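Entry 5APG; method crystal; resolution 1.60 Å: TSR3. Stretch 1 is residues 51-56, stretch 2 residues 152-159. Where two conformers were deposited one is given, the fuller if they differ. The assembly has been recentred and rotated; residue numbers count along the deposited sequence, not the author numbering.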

# COMPACT_ATOMS: atom_id res chain seq x y z
N THR A 51 11.00 5.41 -3.55
CA THR A 51 11.72 4.41 -2.76
C THR A 51 10.82 3.23 -2.41
O THR A 51 9.89 3.36 -1.62
CB THR A 51 12.28 5.02 -1.46
OG1 THR A 51 12.86 6.30 -1.74
CG2 THR A 51 13.32 4.10 -0.84
N PRO A 52 11.10 2.05 -3.00
CA PRO A 52 10.23 0.90 -2.75
C PRO A 52 10.47 0.22 -1.41
O PRO A 52 11.61 0.14 -0.93
CB PRO A 52 10.58 -0.05 -3.90
CG PRO A 52 12.00 0.26 -4.21
CD PRO A 52 12.19 1.73 -3.93
N LEU A 53 9.38 -0.27 -0.82
CA LEU A 53 9.43 -1.09 0.38
C LEU A 53 10.25 -2.35 0.13
O LEU A 53 10.13 -2.96 -0.92
CB LEU A 53 8.01 -1.46 0.82
CG LEU A 53 7.83 -2.07 2.21
CD1 LEU A 53 7.88 -0.99 3.28
CD2 LEU A 53 6.53 -2.87 2.27
N THR A 54 11.06 -2.74 1.11
CA THR A 54 11.87 -3.96 1.01
C THR A 54 11.68 -4.80 2.27
O THR A 54 11.20 -4.29 3.29
CB THR A 54 13.37 -3.63 0.82
OG1 THR A 54 13.82 -2.79 1.88
CG2 THR A 54 13.60 -2.93 -0.52
N PRO A 55 12.03 -6.10 2.22
CA PRO A 55 11.86 -6.97 3.39
C PRO A 55 12.51 -6.43 4.66
O PRO A 55 11.95 -6.61 5.74
CB PRO A 55 12.54 -8.27 2.95
CG PRO A 55 12.36 -8.30 1.49
CD PRO A 55 12.47 -6.87 1.04
N SER A 56 13.65 -5.77 4.54
CA SER A 56 14.38 -5.31 5.72
C SER A 56 13.65 -4.18 6.45
O SER A 56 13.98 -3.86 7.58
CB SER A 56 15.80 -4.86 5.34
OG SER A 56 15.78 -3.93 4.27
N ARG A 152 9.89 -12.54 -5.60
CA ARG A 152 11.12 -11.78 -5.79
C ARG A 152 11.18 -10.59 -4.84
O ARG A 152 12.21 -10.33 -4.22
CB ARG A 152 11.25 -11.31 -7.24
CG ARG A 152 11.46 -12.42 -8.26
CD ARG A 152 12.87 -13.00 -8.19
NE ARG A 152 13.02 -13.99 -7.13
CZ ARG A 152 14.10 -14.12 -6.37
NH1 ARG A 152 15.13 -13.31 -6.54
NH2 ARG A 152 14.14 -15.06 -5.44
N TYR A 153 10.07 -9.87 -4.72
CA TYR A 153 10.01 -8.71 -3.83
C TYR A 153 10.28 -9.09 -2.37
O TYR A 153 10.95 -8.36 -1.64
CB TYR A 153 8.66 -8.01 -3.92
CG TYR A 153 8.34 -7.42 -5.28
CD1 TYR A 153 9.35 -7.03 -6.15
CD2 TYR A 153 7.02 -7.25 -5.68
CE1 TYR A 153 9.05 -6.49 -7.40
CE2 TYR A 153 6.71 -6.71 -6.92
CZ TYR A 153 7.73 -6.33 -7.77
OH TYR A 153 7.41 -5.80 -9.00
N ALA A 154 9.76 -10.24 -1.96
CA ALA A 154 9.94 -10.72 -0.59
C ALA A 154 11.36 -11.20 -0.36
O ALA A 154 11.79 -11.36 0.79
CB ALA A 154 8.94 -11.83 -0.27
N ALA A 155 12.09 -11.43 -1.44
CA ALA A 155 13.48 -11.85 -1.35
C ALA A 155 14.42 -10.67 -1.59
O ALA A 155 15.62 -10.85 -1.77
CB ALA A 155 13.77 -12.97 -2.34
N GLY A 156 13.85 -9.47 -1.61
CA GLY A 156 14.63 -8.25 -1.78
C GLY A 156 15.05 -7.96 -3.21
O GLY A 156 15.91 -7.12 -3.45
N ASP A 157 14.43 -8.65 -4.16
CA ASP A 157 14.79 -8.51 -5.57
C ASP A 157 13.74 -7.70 -6.33
O ASP A 157 12.61 -8.15 -6.51
CB ASP A 157 14.98 -9.89 -6.20
CG ASP A 157 15.30 -9.82 -7.68
OD1 ASP A 157 15.66 -8.73 -8.18
OD2 ASP A 157 15.20 -10.87 -8.34
N LEU A 158 14.12 -6.51 -6.79
CA LEU A 158 13.19 -5.59 -7.44
C LEU A 158 13.25 -5.63 -8.97
O LEU A 158 12.61 -4.83 -9.64
CB LEU A 158 13.45 -4.17 -6.96
CG LEU A 158 13.03 -3.91 -5.51
CD1 LEU A 158 13.94 -2.89 -4.85
CD2 LEU A 158 11.58 -3.44 -5.48
N SER A 159 14.01 -6.58 -9.51
CA SER A 159 14.12 -6.73 -10.96
C SER A 159 12.80 -6.95 -11.73
O SER A 159 12.73 -6.60 -12.90
CB SER A 159 15.10 -7.86 -11.29
OG SER A 159 14.60 -9.13 -10.91
O HOH W 1 10.93 -5.34 -2.29

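No direct hydrogen bond joins these two stretches; they meet through proline rings, a leucine and one bridging water. Pro55 has the largest area covered by the other stretch, with Leu158 close behind. Its ring, puckered C-gamma exo, lies against the backbone of the type I turn from Tyr153 to Gly156, with CD 3.4 Å from Tyr153 O and CG 3.2 Å from Ala154 O. Proline suits this place: its ring is compact and rigid, and its CH groups, slightly polarized, sit comfortably beside carbonyl oxygens. The turn closes through Gly156 N to Tyr153 O (3.1 Å), and Gly156 has a positive phi of 78°, which glycine adopts readily. Ala154 and Ala155 point their CB atoms away, so the turn meets the proline with its backbone.

At the other end, Leu158 points its CA-to-CB bond toward the other stretch; with chi1 m and chi2 off-well at 148°, its branched apolar end sets CD1 3.8 Å from Pro52 CG and 4.3 Å from Thr54 CG2. Thr54, at chi1 p, turns that methyl to the leucine and keeps OG1 off the contact.

Between these patches, the water donates to Leu53 O (2.9 Å) and Tyr153 O (3.1 Å), linking two backbone acceptors that could not bond each other.

Behind the contact, Asp157, CB pointing away and chi1 t, braces its own loop with both carboxylate oxygens: OD2 forms a salt bridge with Arg152 NH1 (3.0 Å), while OD1 accepts from Ser159 N and Ser159 OG (both 3.0 Å).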